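Amphiphysin (Drosophila melanogaster, PDB 1URU) probably binds curved membranes through its crescent-shaped, dimeric BAR domain, sensing or supporting their curvature in endocytosis. Local coordinates at residues L43-R48 with A195-R200; A73-M78 with A101-W106; S80-Y85 with D93-Q98; I143-Q148 with R180-L185; Q153-N158 with K167-R172. All coordinates share one frame; numbering follows the deposited sequence.

Interaction 1 (L43-R48 with A195-R200); sequences LNNFNR and ALYDSR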
# COMPACT_ATOMS: atom_id res chain seq x y z
N LEU A 43 6.24 23.70 29.74
CA LEU A 43 7.14 23.57 28.61
C LEU A 43 7.45 22.13 28.26
O LEU A 43 7.51 21.81 27.09
CB LEU A 43 8.47 24.27 28.90
CG LEU A 43 8.52 25.78 28.82
CD1 LEU A 43 9.98 26.22 28.79
CD2 LEU A 43 7.80 26.30 27.59
N ASN A 44 7.67 21.27 29.25
CA ASN A 44 8.03 19.88 28.98
C ASN A 44 6.88 19.21 28.32
O ASN A 44 7.08 18.42 27.41
CB ASN A 44 8.40 19.12 30.24
CG ASN A 44 9.72 19.57 30.83
OD1 ASN A 44 10.38 20.49 30.32
ND2 ASN A 44 10.10 18.94 31.94
N ASN A 45 5.69 19.56 28.76
CA ASN A 45 4.44 19.01 28.25
C ASN A 45 4.18 19.45 26.83
O ASN A 45 3.57 18.73 26.08
CB ASN A 45 3.26 19.47 29.10
CG ASN A 45 3.17 18.75 30.43
OD1 ASN A 45 3.91 17.80 30.71
ND2 ASN A 45 2.25 19.22 31.28
N PHE A 46 4.63 20.63 26.47
CA PHE A 46 4.33 21.23 25.18
C PHE A 46 5.30 20.70 24.13
O PHE A 46 4.91 20.36 23.01
CB PHE A 46 4.42 22.75 25.28
CG PHE A 46 4.65 23.44 23.97
CD1 PHE A 46 3.59 23.71 23.13
CD2 PHE A 46 5.93 23.80 23.58
CE1 PHE A 46 3.81 24.34 21.93
CE2 PHE A 46 6.14 24.41 22.38
CZ PHE A 46 5.07 24.68 21.55
N ASN A 47 6.58 20.67 24.51
CA ASN A 47 7.63 20.02 23.74
C ASN A 47 7.24 18.59 23.40
O ASN A 47 7.42 18.16 22.27
CB ASN A 47 8.94 20.00 24.53
CG ASN A 47 9.64 21.35 24.56
OD1 ASN A 47 9.40 22.23 23.74
ND2 ASN A 47 10.52 21.50 25.53
N ARG A 48 6.70 17.87 24.38
CA ARG A 48 6.25 16.49 24.19
C ARG A 48 4.99 16.39 23.35
O ARG A 48 4.82 15.43 22.58
CB ARG A 48 5.99 15.79 25.54
CG ARG A 48 7.22 15.10 26.17
CD ARG A 48 7.05 14.57 27.63
NE ARG A 48 5.83 15.09 28.27
CZ ARG A 48 4.63 14.50 28.25
NH1 ARG A 48 4.45 13.34 27.63
NH2 ARG A 48 3.61 15.10 28.84
N ALA A 195 -3.90 25.23 28.38
CA ALA A 195 -5.08 25.25 27.54
C ALA A 195 -4.85 24.40 26.31
O ALA A 195 -5.69 23.58 25.99
CB ALA A 195 -5.42 26.70 27.14
N LEU A 196 -3.71 24.59 25.64
CA LEU A 196 -3.32 23.85 24.43
C LEU A 196 -3.05 22.39 24.71
O LEU A 196 -3.38 21.52 23.90
CB LEU A 196 -2.06 24.47 23.78
CG LEU A 196 -1.35 23.81 22.56
CD1 LEU A 196 -2.29 23.48 21.39
CD2 LEU A 196 -0.22 24.71 22.08
N TYR A 197 -2.44 22.13 25.85
CA TYR A 197 -2.17 20.78 26.29
C TYR A 197 -3.46 20.00 26.49
O TYR A 197 -3.51 18.81 26.19
CB TYR A 197 -1.36 20.80 27.59
CG TYR A 197 -0.78 19.46 27.94
CD1 TYR A 197 0.08 18.81 27.05
CD2 TYR A 197 -1.12 18.83 29.13
CE1 TYR A 197 0.59 17.54 27.35
CE2 TYR A 197 -0.60 17.57 29.44
CZ TYR A 197 0.25 16.93 28.54
OH TYR A 197 0.77 15.69 28.82
N ASP A 198 -4.49 20.65 27.00
CA ASP A 198 -5.75 19.97 27.26
C ASP A 198 -6.49 19.71 25.96
O ASP A 198 -7.08 18.65 25.81
CB ASP A 198 -6.60 20.76 28.25
CG ASP A 198 -5.97 20.78 29.63
OD1 ASP A 198 -5.38 19.73 30.01
OD2 ASP A 198 -5.99 21.79 30.40
N SER A 199 -6.42 20.64 25.02
CA SER A 199 -6.93 20.40 23.67
C SER A 199 -6.48 19.06 23.06
O SER A 199 -7.20 18.50 22.25
CB SER A 199 -6.53 21.53 22.72
OG SER A 199 -5.14 21.54 22.50
N ARG A 200 -5.33 18.53 23.48
CA ARG A 200 -4.80 17.26 22.93
C ARG A 200 -5.79 16.09 22.91
O ARG A 200 -5.77 15.29 21.98
CB ARG A 200 -3.47 16.85 23.62
CG ARG A 200 -3.59 15.84 24.76
CD ARG A 200 -2.40 15.76 25.73
NE ARG A 200 -2.82 16.24 27.05
CZ ARG A 200 -2.90 15.50 28.16
NH1 ARG A 200 -2.51 14.23 28.17
NH2 ARG A 200 -3.32 16.06 29.28
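Asn45 lies flat against the ring of Tyr197, and this is the tight part of the contact. Its CB sits over one face, 3.9 Å from the ring centroid, in a CH-pi arrangement, and the side-chain amide follows in a stack only 14° from the ring plane. Arg200 covers the opposite face, with NE over the ring centre, while the same NE donates to Tyr197 O at 2.8 Å. Beside this sandwich Leu196 CD2 meets the edge of the buried Phe46 ring at CE1, 4.0 Å away. Here the short segments 43-48 and 195-200, on helices 35-84 and 172-239 of the BAR domain, cross at 44°, and Phe46 and Leu196 also touch helix 92-156 through Met131 and Gln127. The polar side is looser. Arg48, exposed and bent at chi3, brings NH2 to Tyr197 OH in a weak bond of 2.9 Å with a 126° angle; a second weak bond from NH2 goes to Asn45 OD1. A leucine in place of Tyr197 would probably leave the Asn45 amide without its stacking partner and Arg48 without its hydroxyl acceptor. Arg200 forms a salt bridge with Glu86 of the second subunit, which also packs on Tyr197.

Interaction 2 (A73-M78 with A101-W106); sequences ASKTLM and ASESLW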
# COMPACT_ATOMS: atom_id res chain seq x y z
N ALA A 73 -1.83 0.09 -7.53
CA ALA A 73 -1.40 -1.26 -7.87
C ALA A 73 -2.59 -2.20 -7.93
O ALA A 73 -2.59 -3.11 -8.74
CB ALA A 73 -0.38 -1.78 -6.86
N SER A 74 -3.61 -1.96 -7.11
CA SER A 74 -4.81 -2.79 -7.09
C SER A 74 -5.58 -2.63 -8.40
O SER A 74 -6.28 -3.54 -8.85
CB SER A 74 -5.69 -2.40 -5.90
OG SER A 74 -6.90 -3.14 -5.87
N LYS A 75 -5.42 -1.44 -8.99
CA LYS A 75 -6.12 -1.00 -10.18
C LYS A 75 -5.48 -1.67 -11.39
O LYS A 75 -6.18 -2.31 -12.18
CB LYS A 75 -6.02 0.53 -10.29
CG LYS A 75 -7.10 1.24 -11.16
CD LYS A 75 -6.87 1.05 -12.65
CE LYS A 75 -7.28 2.24 -13.48
NZ LYS A 75 -6.34 2.42 -14.66
N THR A 76 -4.17 -1.55 -11.53
CA THR A 76 -3.49 -2.20 -12.65
C THR A 76 -3.57 -3.72 -12.56
O THR A 76 -3.50 -4.39 -13.59
CB THR A 76 -2.00 -1.81 -12.77
OG1 THR A 76 -1.28 -2.31 -11.64
CG2 THR A 76 -1.79 -0.30 -12.73
N LEU A 77 -3.72 -4.27 -11.34
CA LEU A 77 -3.85 -5.72 -11.16
C LEU A 77 -5.23 -6.16 -11.52
O LEU A 77 -5.41 -7.20 -12.11
CB LEU A 77 -3.55 -6.18 -9.72
CG LEU A 77 -3.85 -7.64 -9.35
CD1 LEU A 77 -3.03 -8.57 -10.19
CD2 LEU A 77 -3.61 -7.93 -7.88
N MSE A 78 -6.22 -5.37 -11.15
CA MSE A 78 -7.61 -5.73 -11.44
C MSE A 78 -7.89 -5.57 -12.93
O MSE A 78 -8.68 -6.28 -13.50
CB MSE A 78 -8.57 -4.91 -10.58
CG MSE A 78 -8.52 -5.34 -9.13
SE MSE A 78 -9.01 -7.28 -8.85
CE MSE A 78 -10.76 -7.17 -9.60
N ALA A 101 -16.53 -0.92 -8.89
CA ALA A 101 -16.98 -0.60 -7.55
C ALA A 101 -15.80 -0.42 -6.58
O ALA A 101 -15.82 0.47 -5.72
CB ALA A 101 -17.91 -1.71 -7.04
N SER A 102 -14.79 -1.28 -6.73
CA SER A 102 -13.57 -1.25 -5.94
C SER A 102 -12.72 -0.01 -6.18
O SER A 102 -12.19 0.58 -5.25
CB SER A 102 -12.73 -2.49 -6.23
OG SER A 102 -11.60 -2.53 -5.39
N GLU A 103 -12.59 0.39 -7.45
CA GLU A 103 -11.82 1.59 -7.78
C GLU A 103 -12.33 2.79 -7.01
O GLU A 103 -11.55 3.64 -6.60
CB GLU A 103 -11.88 1.88 -9.29
CG GLU A 103 -10.92 1.04 -10.13
CD GLU A 103 -10.86 1.49 -11.59
OE1 GLU A 103 -10.74 2.71 -11.86
OE2 GLU A 103 -10.93 0.62 -12.49
N SER A 104 -13.65 2.85 -6.83
CA SER A 104 -14.31 3.97 -6.17
C SER A 104 -14.17 3.95 -4.67
O SER A 104 -14.00 5.00 -4.08
CB SER A 104 -15.79 3.96 -6.52
OG SER A 104 -15.93 4.25 -7.90
N LEU A 105 -14.25 2.78 -4.05
CA LEU A 105 -14.04 2.68 -2.61
C LEU A 105 -12.61 3.12 -2.28
O LEU A 105 -12.39 3.85 -1.32
CB LEU A 105 -14.23 1.27 -2.10
CG LEU A 105 -15.64 0.72 -2.20
CD1 LEU A 105 -15.63 -0.76 -1.88
CD2 LEU A 105 -16.57 1.44 -1.27
N TRP A 106 -11.67 2.65 -3.08
CA TRP A 106 -10.28 3.02 -2.88
C TRP A 106 -10.14 4.53 -3.01
O TRP A 106 -9.32 5.13 -2.33
CB TRP A 106 -9.36 2.33 -3.89
CG TRP A 106 -8.80 0.96 -3.48
CD1 TRP A 106 -9.27 -0.28 -3.85
CD2 TRP A 106 -7.64 0.71 -2.66
NE1 TRP A 106 -8.48 -1.26 -3.32
CE2 TRP A 106 -7.48 -0.69 -2.58
CE3 TRP A 106 -6.73 1.54 -1.99
CZ2 TRP A 106 -6.43 -1.29 -1.86
CZ3 TRP A 106 -5.68 0.93 -1.27
CH2 TRP A 106 -5.55 -0.46 -1.21
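The side chains of Lys75 and Glu103 cross at a slant on the outer side of the helical hairpin formed by helices 35-84 and 92-156 in the BAR domain. Starting at CB, which has no close neighbour on 101-106, the Lys75 chain leaves with CG opposite the backbone N (chi1 -158°) and then bends at each later torsion. CG rests on the carboxylate carbon of Glu103, at 3.8 Å from CD, and also touches its CG. The next methylene, CD, passes near OE2, and CE comes to 3.8 Å from OE1. The ammonium at the tip does not close on the carboxylate: NZ stays 5.2 Å from Glu103 OE1 and instead forms a long, weak ion pair with Asp79 on its own helix. The two side chains thus meet mainly through aliphatic carbon against the carboxylate, and their opposite charges would probably attract only at a distance. One turn farther along helix 92-156, on the inner side, Trp106 receives Ser74. The indole also meets Phe218 of helix 172-239 edge-to-face, while Ser74 also packs on Tyr63 of the second subunit, placing this pair close to the dimer interface. Ser74 CB lies over one face of the indole, 3.7 Å above its plane and toward the rim, with OG 3.5 Å from Trp106 NE1.

Interaction 3 (S80-Y85 with D93-Q98); sequences SVCEIY and DALQAQ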
# COMPACT_ATOMS: atom_id res chain seq x y z
N SER A 80 -5.79 -6.31 -15.07
CA SER A 80 -5.26 -7.58 -15.58
C SER A 80 -6.22 -8.72 -15.42
O SER A 80 -6.37 -9.51 -16.33
CB SER A 80 -4.01 -7.98 -14.85
OG SER A 80 -2.92 -7.54 -15.60
N VAL A 81 -6.82 -8.84 -14.24
CA VAL A 81 -7.74 -9.92 -13.97
C VAL A 81 -8.89 -9.77 -14.95
O VAL A 81 -9.36 -10.76 -15.51
CB VAL A 81 -8.31 -9.87 -12.54
CG1 VAL A 81 -9.41 -10.89 -12.40
CG2 VAL A 81 -7.23 -10.12 -11.50
N CYS A 82 -9.32 -8.52 -15.18
CA CYS A 82 -10.40 -8.24 -16.11
C CYS A 82 -9.97 -8.61 -17.53
O CYS A 82 -10.76 -9.19 -18.26
CB CYS A 82 -10.86 -6.79 -16.00
SG CYS A 82 -11.88 -6.42 -14.52
N GLU A 83 -8.72 -8.35 -17.90
CA GLU A 83 -8.20 -8.69 -19.24
C GLU A 83 -8.15 -10.21 -19.53
O GLU A 83 -8.55 -10.66 -20.61
CB GLU A 83 -6.80 -8.09 -19.46
CG GLU A 83 -6.21 -8.28 -20.87
CD GLU A 83 -5.21 -9.45 -20.98
OE1 GLU A 83 -5.64 -10.61 -21.24
OE2 GLU A 83 -3.97 -9.23 -20.84
N ILE A 84 -7.64 -10.99 -18.58
CA ILE A 84 -7.37 -12.41 -18.75
C ILE A 84 -8.63 -13.27 -18.56
O ILE A 84 -8.65 -14.45 -18.90
CB ILE A 84 -6.26 -12.85 -17.75
CG1 ILE A 84 -5.74 -14.24 -18.08
CG2 ILE A 84 -6.77 -12.81 -16.29
CD1 ILE A 84 -4.38 -14.52 -17.54
N TYR A 85 -9.66 -12.67 -17.96
CA TYR A 85 -10.96 -13.27 -17.78
C TYR A 85 -11.68 -12.89 -19.03
O TYR A 85 -11.72 -11.72 -19.41
CB TYR A 85 -11.64 -12.63 -16.59
CG TYR A 85 -12.74 -13.41 -15.94
CD1 TYR A 85 -12.61 -13.88 -14.65
CD2 TYR A 85 -13.94 -13.62 -16.58
CE1 TYR A 85 -13.62 -14.56 -14.03
CE2 TYR A 85 -14.96 -14.30 -15.97
CZ TYR A 85 -14.79 -14.77 -14.69
OH TYR A 85 -15.80 -15.44 -14.08
N ASP A 93 -19.22 -9.78 -17.00
CA ASP A 93 -19.67 -8.38 -16.91
C ASP A 93 -19.78 -8.01 -15.44
O ASP A 93 -19.47 -6.87 -15.04
CB ASP A 93 -21.03 -8.17 -17.60
CG ASP A 93 -21.01 -8.49 -19.08
OD1 ASP A 93 -20.09 -8.07 -19.82
OD2 ASP A 93 -21.93 -9.18 -19.60
N ALA A 94 -20.22 -8.99 -14.65
CA ALA A 94 -20.23 -8.90 -13.19
C ALA A 94 -18.84 -8.60 -12.62
O ALA A 94 -18.74 -7.92 -11.63
CB ALA A 94 -20.78 -10.17 -12.57
N LEU A 95 -17.80 -9.11 -13.27
CA LEU A 95 -16.43 -8.90 -12.81
C LEU A 95 -16.01 -7.49 -13.11
O LEU A 95 -15.50 -6.80 -12.22
CB LEU A 95 -15.47 -9.86 -13.52
CG LEU A 95 -13.99 -9.73 -13.21
CD1 LEU A 95 -13.68 -10.50 -11.97
CD2 LEU A 95 -13.16 -10.25 -14.35
N GLN A 96 -16.23 -7.05 -14.35
CA GLN A 96 -15.97 -5.67 -14.72
C GLN A 96 -16.61 -4.78 -13.68
O GLN A 96 -15.98 -3.84 -13.22
CB GLN A 96 -16.56 -5.33 -16.07
CG GLN A 96 -15.99 -6.08 -17.24
CD GLN A 96 -14.54 -5.74 -17.52
OE1 GLN A 96 -14.15 -4.58 -17.46
NE2 GLN A 96 -13.75 -6.76 -17.84
N ALA A 97 -17.84 -5.10 -13.31
CA ALA A 97 -18.67 -4.23 -12.48
C ALA A 97 -18.15 -4.11 -11.06
O ALA A 97 -18.04 -3.01 -10.50
CB ALA A 97 -20.10 -4.74 -12.46
N GLN A 98 -17.84 -5.26 -10.48
CA GLN A 98 -17.45 -5.33 -9.08
C GLN A 98 -16.02 -4.78 -8.91
O GLN A 98 -15.63 -4.34 -7.84
CB GLN A 98 -17.54 -6.77 -8.61
CG GLN A 98 -18.02 -6.89 -7.19
CD GLN A 98 -19.50 -6.74 -7.03
OE1 GLN A 98 -20.27 -7.16 -7.88
NE2 GLN A 98 -19.91 -6.18 -5.90
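Cys82 and Gln96 face each other with their CA atoms 6.3 Å apart, where the short helical segments 80-84 and 93-98 run antiparallel at 170° with axes 10.0 Å apart. Leu95 makes the largest single contribution to the interface. With CG opposite its backbone N (chi1 177°), it sends CD2 to within 3.6 Å of Tyr85 CG, at the base of the ring, and the same methyl touches Cys82 SG at 4.0 Å and, more distantly, Val81 CG1. This is the closing end of the hairpin between helices 35-84 and 92-156 of the BAR domain: Tyr85 is the first residue to leave the helix, and its hydroxyl is hydrogen-bonded to Ser90 O in the connecting turn. Helix 172-239 adds Leu229 against Leu95 and Leu236 against Tyr85. Beside the leucine, the Gln96 chain bends at chi2 (-66°) and folds its amide across Cys82, with NE2 3.4 Å from CB and 3.8 Å from SG. Were Gln96 shortened to an alanine, this flank of Cys82 would probably be uncovered, the amide against its CB and SG being gone. Val81 also packs on Leu208 of the second subunit.

Interaction 4 (I143-Q148 with R180-L185); sequences IDYDGQ and RTYEIL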
# COMPACT_ATOMS: atom_id res chain seq x y z
N ILE A 143 15.32 37.40 30.17
CA ILE A 143 16.76 37.72 30.38
C ILE A 143 17.13 39.19 30.07
O ILE A 143 18.22 39.64 30.44
CB ILE A 143 17.71 36.77 29.58
CG1 ILE A 143 17.77 37.22 28.10
CG2 ILE A 143 17.34 35.28 29.83
CD1 ILE A 143 18.38 36.21 27.15
N ASP A 144 16.26 39.91 29.36
CA ASP A 144 16.45 41.34 29.10
C ASP A 144 16.02 42.11 30.35
O ASP A 144 16.66 43.09 30.73
CB ASP A 144 15.62 41.75 27.87
CG ASP A 144 15.80 43.23 27.49
OD1 ASP A 144 14.77 43.92 27.29
OD2 ASP A 144 16.92 43.79 27.33
N TYR A 145 14.95 41.64 30.99
CA TYR A 145 14.35 42.29 32.17
C TYR A 145 15.22 42.09 33.40
O TYR A 145 15.45 43.04 34.13
CB TYR A 145 12.93 41.76 32.39
CG TYR A 145 12.30 41.93 33.77
CD1 TYR A 145 12.48 43.08 34.54
CD2 TYR A 145 11.46 40.93 34.29
CE1 TYR A 145 11.87 43.20 35.81
CE2 TYR A 145 10.85 41.04 35.54
CZ TYR A 145 11.05 42.18 36.30
OH TYR A 145 10.42 42.28 37.53
N ASP A 146 15.68 40.85 33.63
CA ASP A 146 16.64 40.56 34.70
C ASP A 146 17.98 41.25 34.38
O ASP A 146 18.69 41.68 35.28
CB ASP A 146 16.84 39.03 34.90
CG ASP A 146 15.85 38.40 35.91
OD1 ASP A 146 15.47 39.07 36.91
OD2 ASP A 146 15.41 37.23 35.81
N GLY A 147 18.29 41.37 33.09
CA GLY A 147 19.52 42.02 32.65
C GLY A 147 19.52 43.52 32.90
O GLY A 147 20.57 44.16 32.82
N GLN A 148 18.34 44.09 33.19
CA GLN A 148 18.18 45.51 33.53
C GLN A 148 17.90 45.75 35.01
O GLN A 148 18.11 46.86 35.49
CB GLN A 148 17.06 46.13 32.70
CG GLN A 148 17.43 46.31 31.26
CD GLN A 148 16.36 47.01 30.48
OE1 GLN A 148 16.05 48.17 30.75
NE2 GLN A 148 15.79 46.32 29.49
N ARG A 180 6.63 45.31 32.28
CA ARG A 180 5.26 45.33 31.77
C ARG A 180 5.16 44.33 30.62
O ARG A 180 4.25 43.51 30.55
CB ARG A 180 4.85 46.74 31.31
CG ARG A 180 3.40 46.89 30.73
CD ARG A 180 2.35 47.48 31.73
NE ARG A 180 0.96 46.99 31.53
CZ ARG A 180 -0.06 47.23 32.37
NH1 ARG A 180 0.12 47.94 33.49
NH2 ARG A 180 -1.28 46.75 32.11
N THR A 181 6.15 44.38 29.73
CA THR A 181 6.18 43.58 28.51
C THR A 181 6.37 42.08 28.80
O THR A 181 5.77 41.23 28.14
CB THR A 181 7.30 44.14 27.54
OG1 THR A 181 6.93 43.94 26.17
CG2 THR A 181 8.63 43.42 27.66
N TYR A 182 7.18 41.75 29.80
CA TYR A 182 7.38 40.37 30.22
C TYR A 182 6.14 39.81 30.94
O TYR A 182 5.74 38.68 30.69
CB TYR A 182 8.60 40.25 31.14
CG TYR A 182 8.65 38.90 31.82
CD1 TYR A 182 8.88 37.75 31.08
CD2 TYR A 182 8.40 38.77 33.18
CE1 TYR A 182 8.90 36.52 31.69
CE2 TYR A 182 8.42 37.53 33.79
CZ TYR A 182 8.67 36.42 33.04
OH TYR A 182 8.69 35.17 33.60
N GLU A 183 5.60 40.61 31.86
CA GLU A 183 4.41 40.28 32.67
C GLU A 183 3.29 39.79 31.77
O GLU A 183 2.75 38.72 31.98
CB GLU A 183 3.90 41.50 33.49
CG GLU A 183 4.47 41.72 34.90
CD GLU A 183 3.95 43.01 35.56
OE1 GLU A 183 3.01 43.64 34.98
OE2 GLU A 183 4.46 43.42 36.66
N ILE A 184 2.93 40.57 30.75
CA ILE A 184 1.78 40.20 29.90
C ILE A 184 2.05 38.88 29.19
O ILE A 184 1.16 38.03 29.13
CB ILE A 184 1.36 41.34 28.91
CG1 ILE A 184 0.10 40.94 28.12
CG2 ILE A 184 2.45 41.63 27.88
CD1 ILE A 184 -1.16 40.49 28.98
N LEU A 185 3.26 38.69 28.68
CA LEU A 185 3.63 37.47 27.96
C LEU A 185 3.63 36.25 28.87
O LEU A 185 2.97 35.27 28.57
CB LEU A 185 5.02 37.62 27.34
CG LEU A 185 5.21 37.75 25.83
CD1 LEU A 185 6.54 37.13 25.44
CD2 LEU A 185 4.08 37.13 25.01
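Tyr145 brings one flank of its ring against the ring of Tyr182, with CD2 of Tyr145 3.9 Å from CD2 of Tyr182 and CE2 of Tyr145 slightly farther from that same carbon. The overlap is partial. The ring centroids are 5.9 Å apart and the planes are inclined by 36°, an oblique pairing that is neither a stack nor a T-shaped contact. Both side chains have CG opposite the backbone N (chi1 160° for Tyr145 and 168° for Tyr182), which sends each ring out from its helix into the space between the two; the side chains as a whole cross at about a right angle. Their CA atoms are 7.5 Å apart. The pair joins the successive helices 92-156 and 172-239 in the distal arm of the BAR domain. Each tyrosine reaches further along the opposite helix: Tyr145 packs on Ala178 and Arg179, and the buried Tyr182 on Arg138 and Leu142. Gln148, about one turn farther along helix 92-156, continues the interface against Leu175 and Ala178. The second subunit does not touch either segment, so the packing here is internal to one chain. The hydroxyls diverge, Tyr145 OH lying 8.3 Å from Tyr182 OH, and the aromatic carbons alone make the contact. Cohesion therefore rests on van der Waals packing, which imposes little directional demand on how the two rings are turned.

Interaction 5 (Q153-N158 with K167-R172); sequences QNLQAN and KLTKGR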
# COMPACT_ATOMS: atom_id res chain seq x y z
N GLN A 153 20.20 48.11 39.43
CA GLN A 153 20.51 48.00 40.86
C GLN A 153 21.93 48.48 41.19
O GLN A 153 22.15 49.04 42.27
CB GLN A 153 20.32 46.56 41.36
CG GLN A 153 18.88 46.26 41.80
CD GLN A 153 18.66 44.81 42.19
OE1 GLN A 153 19.32 43.91 41.68
NE2 GLN A 153 17.72 44.58 43.11
N ASN A 154 22.88 48.26 40.28
CA ASN A 154 24.23 48.85 40.38
C ASN A 154 24.37 50.17 39.56
O ASN A 154 25.47 50.57 39.16
CB ASN A 154 25.36 47.80 40.09
CG ASN A 154 25.57 47.48 38.58
OD1 ASN A 154 24.96 48.08 37.69
ND2 ASN A 154 26.45 46.52 38.31
N LEU A 155 23.22 50.80 39.31
CA LEU A 155 23.12 52.22 38.97
C LEU A 155 22.66 52.97 40.24
O LEU A 155 23.16 54.05 40.53
CB LEU A 155 22.12 52.41 37.81
CG LEU A 155 22.25 53.58 36.82
CD1 LEU A 155 22.21 54.92 37.53
CD2 LEU A 155 23.52 53.49 35.95
N GLN A 156 21.69 52.37 40.96
CA GLN A 156 21.22 52.84 42.28
C GLN A 156 22.37 52.89 43.28
O GLN A 156 22.48 53.82 44.07
CB GLN A 156 20.11 51.91 42.84
CG GLN A 156 18.66 52.24 42.42
CD GLN A 156 17.62 51.16 42.83
OE1 GLN A 156 16.46 51.48 43.11
NE2 GLN A 156 18.04 49.89 42.84
N ALA A 157 23.22 51.86 43.26
CA ALA A 157 24.33 51.75 44.20
C ALA A 157 25.45 52.76 43.86
O ALA A 157 25.59 53.78 44.54
CB ALA A 157 24.87 50.30 44.24
N ASN A 158 26.20 52.48 42.79
CA ASN A 158 27.46 53.20 42.48
C ASN A 158 27.34 54.73 42.36
O ASN A 158 28.24 55.45 42.82
CB ASN A 158 28.10 52.67 41.17
CG ASN A 158 28.88 51.36 41.37
OD1 ASN A 158 29.28 51.02 42.49
ND2 ASN A 158 29.09 50.62 40.28
N LYS A 167 19.20 61.98 34.59
CA LYS A 167 18.29 61.34 33.63
C LYS A 167 18.72 59.88 33.30
O LYS A 167 18.02 59.19 32.56
CB LYS A 167 18.15 62.20 32.37
CG LYS A 167 17.64 63.61 32.66
CD LYS A 167 16.38 63.99 31.88
CE LYS A 167 15.75 65.29 32.43
NZ LYS A 167 15.04 66.12 31.39
N LEU A 168 19.85 59.44 33.87
CA LEU A 168 20.36 58.07 33.72
C LEU A 168 19.55 57.05 34.52
O LEU A 168 19.30 55.95 34.04
CB LEU A 168 21.87 57.98 34.08
CG LEU A 168 22.89 58.84 33.28
CD1 LEU A 168 24.21 59.09 34.05
CD2 LEU A 168 23.20 58.24 31.90
N THR A 169 19.12 57.40 35.74
CA THR A 169 18.21 56.54 36.51
C THR A 169 16.75 56.73 36.11
O THR A 169 15.87 56.20 36.77
CB THR A 169 18.29 56.78 38.04
OG1 THR A 169 17.90 58.12 38.35
CG2 THR A 169 19.69 56.65 38.57
N LYS A 170 16.48 57.50 35.07
CA LYS A 170 15.17 57.46 34.44
C LYS A 170 15.28 56.67 33.12
O LYS A 170 14.63 56.97 32.13
CB LYS A 170 14.62 58.86 34.27
CG LYS A 170 14.59 59.65 35.59
CD LYS A 170 14.36 61.15 35.36
CE LYS A 170 15.40 62.01 36.09
NZ LYS A 170 15.19 63.47 35.93
N GLY A 171 16.16 55.67 33.14
CA GLY A 171 15.99 54.43 32.41
C GLY A 171 15.32 53.43 33.35
O GLY A 171 15.20 52.24 33.04
N ARG A 172 14.91 53.91 34.53
CA ARG A 172 13.87 53.28 35.35
C ARG A 172 12.56 53.14 34.57
O ARG A 172 11.82 52.19 34.79
CB ARG A 172 13.61 54.11 36.62
CG ARG A 172 12.50 53.59 37.56
CD ARG A 172 11.89 54.61 38.54
NE ARG A 172 12.81 55.11 39.58
CZ ARG A 172 13.41 54.37 40.54
NH1 ARG A 172 13.24 53.05 40.64
NH2 ARG A 172 14.21 54.97 41.43
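Leu155 and Thr169 meet methyl to methyl, CD1 of the leucine lying 3.2 Å from CG2 of the threonine. Leu155 has CG opposite its backbone N (chi1 -151°) and chi2 near -59°, which together carry CD1 across to the other segment. In Thr169 the methyl takes the position beside the backbone N, opposite the carbonyl carbon, a placement that turns carbon, not the hydroxyl, toward the leucine, while OG1 turns back to a weak hydrogen bond with Val166 O. A second, looser approach lies alongside: Gln156 OE1 stands near the guanidinium plane of Arg172, at its edge, but 4.4 Å from NH1, too far for a bond. The contact sits at the distal tip of the BAR domain, where helix 92-156 ends and an irregular connection leads into helix 172-239. Next outward comes Phe152, one turn earlier on helix 92-156, which touches both Thr169 and Arg172, and Asn160 of the connection also packs on Thr169. The backbone of 167-172 folds into its own turns, with Gly171 N bonded to Leu168 O at 3.3 Å, and Gly171 occupies the N-cap position of the helix that starts with Arg172.

The five contacts span the elongated three-helix BAR fold; four pair helices 35-84, 92-156 and 172-239, and interaction 5 joins the end of helix 92-156 to the connection that follows. Interactions 2 and 3 both join the first two helices, centres about 11 Å apart; 4 and 5 lie toward the opposite end, centres about 17 Å apart. Interaction 1, between the first and third helices, lies nearer the middle and encloses the others in sequence; 3 is nested within 2, and 5 within 4. The centres of 3 and 5 lie about 88 Å apart. Interactions 1 to 3 also touch the second subunit, whereas 4 and 5 do not, consistent with a dimeric core carrying projecting arms.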